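Local coordinates for FAD-binding oxidoreductase (Gulosibacter chungangensis, PDB 7PBG), which oxidises 4-ethylphenol with a covalently bound FAD cofactor, a dehydrogenation of the 4-alkylphenol side chain that is consistent with formation of 4-vinylphenol, at residues T37-D42 / K54-W60; K44-T48 / A393-F397; A285-R291 / A385-F390; I419-I425 / E456-M460. The contacts are given in a common frame with arbitrary orientation. Numbering follows the deposited sequence.

Contact 1. Residues T37-D42 / K54-W60; sequences TVSEYD and KGSAVIW
V38, V58 and Y41, in that order, bury the most surface where helix 35-39 packs against the strand next to the edge strand 31-32. T37 and V38 lie on that helix, and a type I turn from S39 to D42, with D42 N bonded to S39 O at 3.1 Å, swings Y41 back over segment 54-60. There K54 and G55 are extended, S56 breaks the run (phi/psi -95/-29), and the chain extends again as strand 57-59; the closest CA pairs are V38-A57 at 5.7 Å and D42-K54 at 5.8 Å. V38 (chi1 t) points toward segment 54-60: its CG1 lies 3.5 Å from G55 O and its CG2 3.8 Å from A57 CA. V58 (chi1 p) answers with a CH-pi contact, CG2 standing 3.9 Å from the centroid of the Y41 ring, over its face. Strand 57-59 lies between strands 31-32 and 103-106 in the small mixed sheet of the PCMH-type FAD-binding domain, so a helix and the turn after it pack on the start of a strand of this sheet. Y41 (chi1 m) extends its hydroxyl to the W60 indole, where W60 NE1 donates to Y41 OH at 3.0 Å; H106 is a further partner. T37 CG2 lies 3.8 Å from W60 CH2. At the other end one water donates to D42 OD1 (2.8 Å) and accepts from G55 N (2.8 Å); outside both segments, R4 pairs with D42 OD2.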
# COMPACT_ATOMS: atom_id res chain seq x y z
N THR A 37 -6.71 31.25 23.24
CA THR A 37 -7.22 30.17 22.36
C THR A 37 -6.11 29.66 21.43
O THR A 37 -5.94 28.43 21.36
CB THR A 37 -8.41 30.59 21.48
OG1 THR A 37 -9.45 31.10 22.32
CG2 THR A 37 -8.94 29.41 20.69
N VAL A 38 -5.36 30.54 20.79
CA VAL A 38 -4.34 30.05 19.82
C VAL A 38 -3.21 29.30 20.54
O VAL A 38 -2.68 28.32 19.97
CB VAL A 38 -3.81 31.16 18.91
CG1 VAL A 38 -2.83 30.64 17.87
CG2 VAL A 38 -4.95 31.90 18.22
N SER A 39 -2.85 29.70 21.77
CA SER A 39 -1.69 29.15 22.50
C SER A 39 -1.94 27.68 22.84
O SER A 39 -0.96 26.95 23.01
CB SER A 39 -1.34 29.96 23.75
OG SER A 39 -2.41 29.99 24.66
N GLU A 40 -3.21 27.30 22.95
CA GLU A 40 -3.63 25.89 23.12
C GLU A 40 -3.00 25.02 22.01
O GLU A 40 -2.86 23.80 22.21
CB GLU A 40 -5.15 25.81 23.06
CG GLU A 40 -5.72 24.44 23.37
CD GLU A 40 -7.23 24.46 23.64
OE1 GLU A 40 -7.69 25.37 24.38
OE2 GLU A 40 -7.94 23.57 23.12
N TYR A 41 -2.72 25.62 20.86
CA TYR A 41 -2.31 24.87 19.63
C TYR A 41 -0.79 24.98 19.46
O TYR A 41 -0.27 24.46 18.46
CB TYR A 41 -3.10 25.34 18.40
CG TYR A 41 -4.54 24.93 18.44
CD1 TYR A 41 -4.96 23.69 17.98
CD2 TYR A 41 -5.48 25.74 19.08
CE1 TYR A 41 -6.29 23.31 18.02
CE2 TYR A 41 -6.81 25.37 19.13
CZ TYR A 41 -7.22 24.15 18.61
OH TYR A 41 -8.54 23.79 18.69
N ASP A 42 -0.08 25.67 20.35
CA ASP A 42 1.40 25.59 20.37
C ASP A 42 1.83 24.17 20.79
O ASP A 42 1.08 23.47 21.48
CB ASP A 42 1.99 26.62 21.33
CG ASP A 42 1.73 28.07 20.93
OD1 ASP A 42 1.36 28.31 19.74
OD2 ASP A 42 1.93 28.94 21.82
N LYS A 54 5.04 28.75 16.01
CA LYS A 54 3.84 29.33 16.70
C LYS A 54 2.86 29.83 15.65
O LYS A 54 3.16 30.84 14.94
CB LYS A 54 4.23 30.41 17.72
CG LYS A 54 5.19 29.94 18.81
CD LYS A 54 4.57 29.40 20.01
CE LYS A 54 5.58 28.96 21.05
NZ LYS A 54 6.06 30.11 21.86
N GLY A 55 1.65 29.25 15.62
CA GLY A 55 0.61 29.68 14.67
C GLY A 55 0.03 31.04 15.06
O GLY A 55 0.19 31.47 16.24
N SER A 56 -0.64 31.69 14.11
CA SER A 56 -1.18 33.07 14.23
C SER A 56 -2.63 33.02 14.66
O SER A 56 -3.14 34.02 15.22
CB SER A 56 -1.09 33.80 12.94
OG SER A 56 -1.70 33.05 11.89
N ALA A 57 -3.33 31.95 14.29
CA ALA A 57 -4.79 31.91 14.40
C ALA A 57 -5.18 30.44 14.30
O ALA A 57 -4.36 29.64 13.79
CB ALA A 57 -5.45 32.73 13.33
N VAL A 58 -6.35 30.14 14.79
CA VAL A 58 -6.94 28.80 14.58
C VAL A 58 -8.35 28.97 14.07
O VAL A 58 -9.09 29.85 14.55
CB VAL A 58 -6.84 27.92 15.84
CG1 VAL A 58 -7.65 28.43 17.04
CG2 VAL A 58 -7.27 26.52 15.49
N ILE A 59 -8.71 28.12 13.11
CA ILE A 59 -10.06 28.10 12.52
C ILE A 59 -10.61 26.69 12.74
O ILE A 59 -9.89 25.71 12.52
CB ILE A 59 -10.02 28.45 11.03
CG1 ILE A 59 -9.35 29.80 10.79
CG2 ILE A 59 -11.41 28.37 10.45
CD1 ILE A 59 -9.20 30.18 9.32
N TRP A 60 -11.88 26.64 13.10
CA TRP A 60 -12.65 25.41 13.30
C TRP A 60 -13.63 25.27 12.16
O TRP A 60 -14.80 25.66 12.26
CB TRP A 60 -13.35 25.51 14.66
CG TRP A 60 -12.38 25.59 15.79
CD1 TRP A 60 -11.26 24.84 15.96
CD2 TRP A 60 -12.47 26.45 16.93
NE1 TRP A 60 -10.64 25.17 17.14
CE2 TRP A 60 -11.36 26.15 17.76
CE3 TRP A 60 -13.39 27.42 17.34
CZ2 TRP A 60 -11.12 26.82 18.96
CZ3 TRP A 60 -13.16 28.07 18.54
CH2 TRP A 60 -12.05 27.75 19.34
O HOH W 1 0.83 27.18 17.26

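Contact 2. Residues K44-T48 / A393-F397; sequences KFPVT and AGHFF. With FAD (flavin-adenine dinucleotide), chain C.
This is an aromatic packing contact without a direct hydrogen bond, made between the loop that follows helix 35-39 and the start of strand 393-402, at the histidine that carries the flavin. H395 NE2 is joined to FAD C8M by a covalent bond of 1.4 Å, an 8alpha-histidyl linkage. The closest CA pair is F45-G394, 5.7 Å apart. F45 (phi/psi -124/67, chi1 m) lays its ring flat on the backbone: G394 CA sits 3.5 Å from the ring centroid, 7° off the normal. A side chain at position 394 would collide with the ring, since an ideal CB would fall 2.6 Å from F45 CD1. The edge of the same ring meets the face of H395 in a T-shaped pair, centroids 5.0 Å apart and planes at 87°, with F45 CE2 3.7 Å from H395 CE1. H395 takes chi1 p, its CA-to-CB bond directed away from the loop. Two residues after F45, V47 (chi1 m) packs against F396 (chi1 t), V47 CG1 3.9 Å from the F396 ring centroid over its face and V47 CG2 3.5 Å from F396 CE1. Between these two pairs a water donates to F45 O (2.7 Å) and H395 O (2.8 Å), bridging the main chains. F45 and V47 also rest on Y446 of strand 438-447, which neighbours strand 393-402 in the eight-stranded sheet, and F396 reaches T457, L458 and T461 of helix 451-470.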
# COMPACT_ATOMS: atom_id res chain seq x y z
N LYS A 44 2.91 21.08 22.65
CA LYS A 44 2.96 20.75 24.09
C LYS A 44 4.38 20.39 24.53
O LYS A 44 4.71 20.61 25.73
CB LYS A 44 2.00 19.62 24.43
CG LYS A 44 0.55 19.87 24.08
CD LYS A 44 -0.02 21.12 24.69
CE LYS A 44 -1.53 21.20 24.58
NZ LYS A 44 -2.00 22.57 24.92
N PHE A 45 5.19 19.82 23.61
CA PHE A 45 6.56 19.28 23.82
C PHE A 45 7.51 19.97 22.88
O PHE A 45 8.18 19.35 22.04
CB PHE A 45 6.65 17.76 23.64
CG PHE A 45 5.77 16.91 24.50
CD1 PHE A 45 5.07 17.40 25.60
CD2 PHE A 45 5.61 15.58 24.16
CE1 PHE A 45 4.28 16.56 26.36
CE2 PHE A 45 4.81 14.75 24.92
CZ PHE A 45 4.15 15.23 26.01
N PRO A 46 7.71 21.29 23.10
CA PRO A 46 8.69 22.03 22.33
C PRO A 46 10.13 21.65 22.67
O PRO A 46 10.43 21.17 23.74
CB PRO A 46 8.39 23.47 22.74
CG PRO A 46 7.98 23.34 24.17
CD PRO A 46 7.09 22.10 24.15
N VAL A 47 11.03 21.91 21.74
CA VAL A 47 12.48 21.88 22.04
C VAL A 47 13.08 23.25 21.65
O VAL A 47 14.32 23.36 21.56
CB VAL A 47 13.20 20.69 21.39
CG1 VAL A 47 12.75 19.36 22.00
CG2 VAL A 47 13.02 20.66 19.87
N THR A 48 12.22 24.22 21.37
CA THR A 48 12.64 25.61 21.03
C THR A 48 11.99 26.56 22.03
O THR A 48 10.96 26.18 22.63
CB THR A 48 12.30 25.95 19.57
OG1 THR A 48 10.91 25.71 19.35
CG2 THR A 48 13.10 25.16 18.56
N ALA A 393 7.41 16.03 32.04
CA ALA A 393 8.05 15.05 31.15
C ALA A 393 7.29 15.01 29.82
O ALA A 393 6.06 14.91 29.75
CB ALA A 393 8.08 13.67 31.76
N GLY A 394 8.06 15.09 28.74
CA GLY A 394 7.52 14.90 27.40
C GLY A 394 8.58 14.23 26.56
O GLY A 394 9.69 13.98 27.09
N HIS A 395 8.23 13.93 25.32
CA HIS A 395 9.11 13.17 24.42
C HIS A 395 9.31 13.87 23.09
O HIS A 395 8.65 14.88 22.80
CB HIS A 395 8.59 11.72 24.34
CG HIS A 395 7.19 11.61 23.88
ND1 HIS A 395 6.72 12.20 22.72
CD2 HIS A 395 6.17 10.93 24.40
CE1 HIS A 395 5.43 11.96 22.63
NE2 HIS A 395 5.09 11.11 23.58
N PHE A 396 10.23 13.29 22.32
CA PHE A 396 10.79 13.84 21.08
C PHE A 396 11.44 12.68 20.36
O PHE A 396 12.55 12.33 20.69
CB PHE A 396 11.73 14.97 21.47
CG PHE A 396 12.34 15.78 20.36
CD1 PHE A 396 11.61 16.75 19.71
CD2 PHE A 396 13.66 15.57 19.97
CE1 PHE A 396 12.17 17.51 18.70
CE2 PHE A 396 14.23 16.34 18.97
CZ PHE A 396 13.49 17.31 18.34
N PHE A 397 10.72 12.07 19.40
CA PHE A 397 11.04 10.70 18.95
C PHE A 397 12.27 10.70 18.03
O PHE A 397 12.36 11.54 17.14
CB PHE A 397 9.85 10.06 18.22
CG PHE A 397 8.77 9.64 19.15
CD1 PHE A 397 8.92 8.52 19.96
CD2 PHE A 397 7.58 10.34 19.19
CE1 PHE A 397 7.92 8.16 20.86
CE2 PHE A 397 6.56 9.96 20.07
CZ PHE A 397 6.74 8.85 20.88
PA FAD C . -2.86 14.90 13.99
O1A FAD C . -1.99 15.73 14.88
O2A FAD C . -4.28 15.34 13.77
O5B FAD C . -2.16 14.81 12.59
C5B FAD C . -0.77 14.56 12.45
C4B FAD C . -0.31 15.19 11.16
O4B FAD C . -0.96 14.56 10.02
C3B FAD C . -0.64 16.68 10.99
O3B FAD C . 0.32 17.51 11.66
C2B FAD C . -0.71 16.83 9.46
O2B FAD C . 0.60 16.96 8.95
C1B FAD C . -1.37 15.52 9.06
N9A FAD C . -2.81 15.55 9.04
C8A FAD C . -3.63 15.10 10.01
N7A FAD C . -4.89 15.24 9.70
C5A FAD C . -4.89 15.87 8.48
C6A FAD C . -5.92 16.25 7.62
N6A FAD C . -7.22 16.11 7.93
N1A FAD C . -5.57 16.85 6.46
C2A FAD C . -4.25 16.98 6.17
N3A FAD C . -3.19 16.64 6.89
C4A FAD C . -3.59 16.08 8.06
N1 FAD C . 2.15 7.18 17.32
C2 FAD C . 1.86 6.05 16.70
O2 FAD C . 1.60 6.04 15.47
N3 FAD C . 1.75 4.89 17.37
C4 FAD C . 2.02 4.78 18.70
O4 FAD C . 1.83 3.69 19.28
C4X FAD C . 2.37 5.93 19.38
N5 FAD C . 2.65 5.82 20.66
C5X FAD C . 2.98 6.98 21.31
C6 FAD C . 3.26 6.89 22.69
C7 FAD C . 3.55 8.01 23.44
C7M FAD C . 3.82 7.87 24.92
C8 FAD C . 3.56 9.27 22.80
C8M FAD C . 3.87 10.51 23.58
C9 FAD C . 3.33 9.36 21.44
C9A FAD C . 3.02 8.23 20.66
N10 FAD C . 2.72 8.30 19.31
C10 FAD C . 2.37 7.14 18.62
C1' FAD C . 2.65 9.59 18.58
C2' FAD C . 1.26 10.23 18.60
O2' FAD C . 0.66 10.15 19.94
C3' FAD C . 0.22 9.60 17.65
O3' FAD C . 0.81 9.33 16.40
C4' FAD C . -1.06 10.42 17.42
O4' FAD C . -2.13 9.55 17.01
C5' FAD C . -0.84 11.49 16.39
O5' FAD C . -1.66 12.64 16.64
P FAD C . -3.10 12.80 15.97
O1P FAD C . -3.88 13.79 16.77
O2P FAD C . -3.65 11.41 15.83
O3P FAD C . -2.80 13.39 14.51
O HOH W 2 8.39 16.91 20.94

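Contact 3. Residues A285-R291 / A385-F390; sequences AACVSKR and AVFDWF. With FAD (flavin-adenine dinucleotide), chain C.
A285, on helix 281-288, places CB 4.2 Å from CH2 of W389, the residue with the largest buried area in this contact. A286 points at segment 385-390, the end of a 3-10 segment that begins before A385 and runs into a loop: A286 CB rests over one face of the W389 indole, 4.0 Å from the six-membered ring centroid, and 3.9 Å from V386 CG1. CA atoms pair as A286-V386 (4.9 Å) and C287-A385 (5.0 Å), and C287 SG lies 3.9 Å from V386 CG1. S289 OG bonds A285 O at 2.8 Å, and W294 NE1 also hydrogen-bonds to it; S289 O lies near the indole edge, 3.3 Å from W389 CE3. K290 and W389 CA atoms are 4.3 Å apart. R291 N donates to W389 O (2.9 Å, 170°), and R291 CB makes a CH-pi contact over the opposite indole face, 3.8 Å from the five-membered ring centroid, sandwiching W389 (chi1 t). D426 OD2 takes a hydrogen bond from W389 NE1 and a salt bridge from R291 NE, while the E297 and G299 carbonyls bind the other guanidinium nitrogens, so both polar ends are satisfied behind V386 and F387, which line the flavin's dimethylbenzene end.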
# COMPACT_ATOMS: atom_id res chain seq x y z
N ALA A 285 8.38 0.67 33.39
CA ALA A 285 8.37 1.35 34.70
C ALA A 285 7.65 2.70 34.57
O ALA A 285 6.78 3.02 35.36
CB ALA A 285 9.79 1.49 35.19
N ALA A 286 7.95 3.45 33.53
CA ALA A 286 7.40 4.82 33.39
C ALA A 286 5.88 4.81 33.16
O ALA A 286 5.24 5.84 33.39
CB ALA A 286 8.15 5.52 32.31
N CYS A 287 5.29 3.65 32.82
CA CYS A 287 3.83 3.50 32.66
C CYS A 287 3.12 3.24 33.97
O CYS A 287 1.88 3.38 33.99
CB CYS A 287 3.51 2.44 31.62
SG CYS A 287 4.05 2.93 29.97
N VAL A 288 3.83 2.84 35.02
CA VAL A 288 3.21 2.38 36.29
C VAL A 288 3.90 2.99 37.50
O VAL A 288 3.53 2.64 38.61
CB VAL A 288 3.25 0.86 36.45
CG1 VAL A 288 2.33 0.19 35.46
CG2 VAL A 288 4.68 0.34 36.39
N SER A 289 4.80 3.93 37.28
CA SER A 289 5.55 4.53 38.40
C SER A 289 6.21 5.83 37.96
O SER A 289 6.34 6.05 36.76
CB SER A 289 6.55 3.57 38.93
OG SER A 289 7.62 3.38 37.99
N LYS A 290 6.74 6.56 38.93
CA LYS A 290 7.51 7.81 38.71
C LYS A 290 8.99 7.54 38.99
O LYS A 290 9.32 6.59 39.71
CB LYS A 290 7.02 8.91 39.64
CG LYS A 290 5.59 9.35 39.39
CD LYS A 290 5.22 10.60 40.17
CE LYS A 290 3.88 11.15 39.74
NZ LYS A 290 2.83 10.11 39.87
N ARG A 291 9.84 8.33 38.37
CA ARG A 291 11.29 8.12 38.40
C ARG A 291 11.81 8.03 39.83
O ARG A 291 12.66 7.19 40.11
CB ARG A 291 11.96 9.34 37.77
CG ARG A 291 13.39 9.07 37.34
CD ARG A 291 13.98 10.30 36.72
NE ARG A 291 15.25 10.05 35.99
CZ ARG A 291 16.47 10.14 36.49
NH1 ARG A 291 16.67 10.49 37.75
NH2 ARG A 291 17.51 9.89 35.70
N ALA A 385 0.84 7.92 31.41
CA ALA A 385 1.58 7.97 32.69
C ALA A 385 3.05 8.38 32.49
O ALA A 385 3.66 8.93 33.44
CB ALA A 385 1.46 6.60 33.31
N VAL A 386 3.64 8.15 31.31
CA VAL A 386 5.06 8.51 31.12
C VAL A 386 5.23 10.03 31.28
O VAL A 386 6.32 10.45 31.63
CB VAL A 386 5.66 8.01 29.78
CG1 VAL A 386 5.47 6.53 29.65
CG2 VAL A 386 5.14 8.75 28.57
N PHE A 387 4.17 10.82 31.05
CA PHE A 387 4.19 12.31 31.19
C PHE A 387 4.40 12.71 32.66
O PHE A 387 4.71 13.88 32.95
CB PHE A 387 2.91 12.98 30.64
CG PHE A 387 2.57 12.61 29.22
CD1 PHE A 387 3.57 12.37 28.31
CD2 PHE A 387 1.25 12.49 28.81
CE1 PHE A 387 3.27 11.98 27.02
CE2 PHE A 387 0.95 12.17 27.49
CZ PHE A 387 1.97 11.89 26.61
N ASP A 388 4.17 11.79 33.58
CA ASP A 388 4.26 12.06 35.03
C ASP A 388 5.54 11.45 35.57
O ASP A 388 5.76 11.53 36.78
CB ASP A 388 3.02 11.57 35.80
CG ASP A 388 1.74 12.28 35.40
OD1 ASP A 388 1.80 13.48 35.11
OD2 ASP A 388 0.72 11.60 35.30
N TRP A 389 6.40 10.86 34.72
CA TRP A 389 7.65 10.21 35.20
C TRP A 389 8.46 11.17 36.06
O TRP A 389 9.01 10.76 37.08
CB TRP A 389 8.44 9.79 33.97
CG TRP A 389 9.74 9.09 34.19
CD1 TRP A 389 10.94 9.52 33.72
CD2 TRP A 389 9.99 7.81 34.80
NE1 TRP A 389 11.92 8.64 34.03
CE2 TRP A 389 11.36 7.54 34.63
CE3 TRP A 389 9.19 6.84 35.41
CZ2 TRP A 389 11.94 6.38 35.10
CZ3 TRP A 389 9.76 5.68 35.88
CH2 TRP A 389 11.13 5.47 35.73
N PHE A 390 8.51 12.43 35.62
CA PHE A 390 8.90 13.60 36.43
C PHE A 390 8.06 14.77 35.93
O PHE A 390 7.46 14.71 34.85
CB PHE A 390 10.41 13.81 36.36
CG PHE A 390 10.96 13.94 34.96
CD1 PHE A 390 10.74 15.09 34.24
CD2 PHE A 390 11.69 12.91 34.39
CE1 PHE A 390 11.28 15.23 32.97
CE2 PHE A 390 12.17 13.01 33.10
CZ PHE A 390 11.98 14.18 32.40
PA FAD C . -2.86 14.90 13.99
O1A FAD C . -1.99 15.73 14.88
O2A FAD C . -4.28 15.34 13.77
O5B FAD C . -2.16 14.81 12.59
C5B FAD C . -0.77 14.56 12.45
C4B FAD C . -0.31 15.19 11.16
O4B FAD C . -0.96 14.56 10.02
C3B FAD C . -0.64 16.68 10.99
O3B FAD C . 0.32 17.51 11.66
C2B FAD C . -0.71 16.83 9.46
O2B FAD C . 0.60 16.96 8.95
C1B FAD C . -1.37 15.52 9.06
N9A FAD C . -2.81 15.55 9.04
C8A FAD C . -3.63 15.10 10.01
N7A FAD C . -4.89 15.24 9.70
C5A FAD C . -4.89 15.87 8.48
C6A FAD C . -5.92 16.25 7.62
N6A FAD C . -7.22 16.11 7.93
N1A FAD C . -5.57 16.85 6.46
C2A FAD C . -4.25 16.98 6.17
N3A FAD C . -3.19 16.64 6.89
C4A FAD C . -3.59 16.08 8.06
N1 FAD C . 2.15 7.18 17.32
C2 FAD C . 1.86 6.05 16.70
O2 FAD C . 1.60 6.04 15.47
N3 FAD C . 1.75 4.89 17.37
C4 FAD C . 2.02 4.78 18.70
O4 FAD C . 1.83 3.69 19.28
C4X FAD C . 2.37 5.93 19.38
N5 FAD C . 2.65 5.82 20.66
C5X FAD C . 2.98 6.98 21.31
C6 FAD C . 3.26 6.89 22.69
C7 FAD C . 3.55 8.01 23.44
C7M FAD C . 3.82 7.87 24.92
C8 FAD C . 3.56 9.27 22.80
C8M FAD C . 3.87 10.51 23.58
C9 FAD C . 3.33 9.36 21.44
C9A FAD C . 3.02 8.23 20.66
N10 FAD C . 2.72 8.30 19.31
C10 FAD C . 2.37 7.14 18.62
C1' FAD C . 2.65 9.59 18.58
C2' FAD C . 1.26 10.23 18.60
O2' FAD C . 0.66 10.15 19.94
C3' FAD C . 0.22 9.60 17.65
O3' FAD C . 0.81 9.33 16.40
C4' FAD C . -1.06 10.42 17.42
O4' FAD C . -2.13 9.55 17.01
C5' FAD C . -0.84 11.49 16.39
O5' FAD C . -1.66 12.64 16.64
P FAD C . -3.10 12.80 15.97
O1P FAD C . -3.88 13.79 16.77
O2P FAD C . -3.65 11.41 15.83
O3P FAD C . -2.80 13.39 14.51
O HOH W 3 4.73 8.18 35.83

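Contact 4. Residues I419-I425 / E456-M460; sequences ISDDHGI and ETLDM
Segment 419-425 is the C-terminal end of helix 406-422, closed by a Schellman motif: G424 has phi/psi 72/36, I425 N bonds S420 O (2.9 Å) and G424 N bonds D421 O (3.0 Å). Segment 456-460 lies wholly within helix 451-470. The nearest CA pairs are H423-E456 at 5.7 Å and I425-T457 at 7.0 Å. M460 (chi1 t, chi2 t) reaches into the interface, its CG 3.7 Å from I419 CG2 and its SD 3.7 Å from S420 CA and 3.9 Å from I425 CB. I425 CD1 approaches T457 OG1 at 3.4 Å, a hydroxyl hydrogen-bonded to S453 O. Both I425 and M460 touch P444, so the two helices meet above strand 438-447 of the large sheet. H423 ND1 carries the proton given to E456 OE2 at 2.8 Å, so this His-carboxylate hydrogen bond ties the helix end to the neighbouring helix at the edge of the H423 ring, while M460 CB packs on its face, 3.9 Å from the centroid.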
# COMPACT_ATOMS: atom_id res chain seq x y z
N ILE A 419 24.70 8.09 24.50
CA ILE A 419 24.44 9.47 24.00
C ILE A 419 23.40 10.09 24.93
O ILE A 419 23.59 11.25 25.35
CB ILE A 419 24.06 9.46 22.51
CG1 ILE A 419 25.25 9.00 21.65
CG2 ILE A 419 23.58 10.83 22.04
CD1 ILE A 419 24.91 8.77 20.18
N SER A 420 22.37 9.34 25.31
CA SER A 420 21.33 9.89 26.20
C SER A 420 21.90 10.17 27.61
O SER A 420 21.64 11.27 28.12
CB SER A 420 20.09 9.02 26.20
OG SER A 420 20.34 7.70 26.68
N ASP A 421 22.69 9.24 28.17
CA ASP A 421 23.44 9.40 29.45
C ASP A 421 24.28 10.70 29.39
O ASP A 421 24.16 11.54 30.33
CB ASP A 421 24.30 8.16 29.73
CG ASP A 421 23.50 7.00 30.31
OD1 ASP A 421 22.28 7.20 30.59
OD2 ASP A 421 24.08 5.92 30.51
N ASP A 422 25.04 10.87 28.32
CA ASP A 422 25.93 12.04 28.08
C ASP A 422 25.16 13.36 28.16
O ASP A 422 25.77 14.36 28.63
CB ASP A 422 26.61 11.93 26.72
CG ASP A 422 27.75 10.93 26.62
OD1 ASP A 422 28.10 10.33 27.66
OD2 ASP A 422 28.27 10.78 25.51
N HIS A 423 23.88 13.40 27.73
CA HIS A 423 23.03 14.61 27.69
C HIS A 423 22.09 14.68 28.90
O HIS A 423 21.29 15.61 28.92
CB HIS A 423 22.27 14.62 26.36
CG HIS A 423 23.13 14.95 25.19
ND1 HIS A 423 23.26 16.24 24.75
CD2 HIS A 423 23.89 14.19 24.38
CE1 HIS A 423 24.07 16.26 23.68
NE2 HIS A 423 24.48 15.04 23.45
N GLY A 424 22.09 13.65 29.75
CA GLY A 424 21.26 13.62 30.97
C GLY A 424 19.79 13.42 30.65
O GLY A 424 18.93 14.06 31.34
N ILE A 425 19.50 12.62 29.62
CA ILE A 425 18.13 12.38 29.12
C ILE A 425 17.79 10.91 29.38
O ILE A 425 18.56 10.03 29.01
CB ILE A 425 18.01 12.81 27.64
CG1 ILE A 425 18.38 14.29 27.43
CG2 ILE A 425 16.62 12.50 27.11
CD1 ILE A 425 17.54 15.27 28.22
N GLU A 456 19.34 20.18 25.33
CA GLU A 456 20.04 18.89 25.48
C GLU A 456 19.31 17.86 24.62
O GLU A 456 19.97 17.08 23.95
CB GLU A 456 20.10 18.41 26.92
CG GLU A 456 21.14 19.15 27.77
CD GLU A 456 22.50 19.26 27.11
OE1 GLU A 456 22.98 20.42 26.90
OE2 GLU A 456 23.06 18.22 26.76
N THR A 457 17.98 17.88 24.65
CA THR A 457 17.18 16.90 23.89
C THR A 457 17.36 17.10 22.39
O THR A 457 17.55 16.11 21.67
CB THR A 457 15.71 16.98 24.29
OG1 THR A 457 15.71 16.73 25.69
CG2 THR A 457 14.85 15.95 23.57
N LEU A 458 17.27 18.34 21.93
CA LEU A 458 17.48 18.64 20.51
C LEU A 458 18.90 18.27 20.10
O LEU A 458 19.07 17.61 19.05
CB LEU A 458 17.22 20.11 20.24
CG LEU A 458 17.44 20.53 18.80
CD1 LEU A 458 16.69 19.63 17.81
CD2 LEU A 458 17.08 21.99 18.61
N ASP A 459 19.92 18.72 20.85
CA ASP A 459 21.33 18.38 20.50
C ASP A 459 21.53 16.87 20.45
O ASP A 459 22.19 16.38 19.51
CB ASP A 459 22.31 18.98 21.49
CG ASP A 459 22.42 20.49 21.38
OD1 ASP A 459 21.84 21.05 20.41
OD2 ASP A 459 23.05 21.08 22.29
N MET A 460 21.03 16.16 21.47
CA MET A 460 21.13 14.69 21.55
C MET A 460 20.53 14.09 20.28
O MET A 460 21.16 13.25 19.64
CB MET A 460 20.37 14.13 22.75
CG MET A 460 20.43 12.61 22.84
SD MET A 460 19.21 12.01 24.01
CE MET A 460 17.65 12.28 23.18

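From the N terminus, contact 1 closes a short irregular loop, bringing residues 37-42 back to strand 57-59 of the FAD-binding part. Contact 2 opens within that loop, at residues 44-48, and closes only at 393-397, so the two cross, and the loop joins the small mixed sheet to the large antiparallel sheet. Contact 3 is nested inside the long loop of contact 2 and fixes helix 281-288 to the turn leading into strand 393-402; F45 CZ and F387 CE1, 3.5 Å apart, put the two in touch beside FAD. Contact 4 follows in series, closing the loop that holds strands 426-433 and 438-447, and meets contact 2 where F396 packs on T457 and L458.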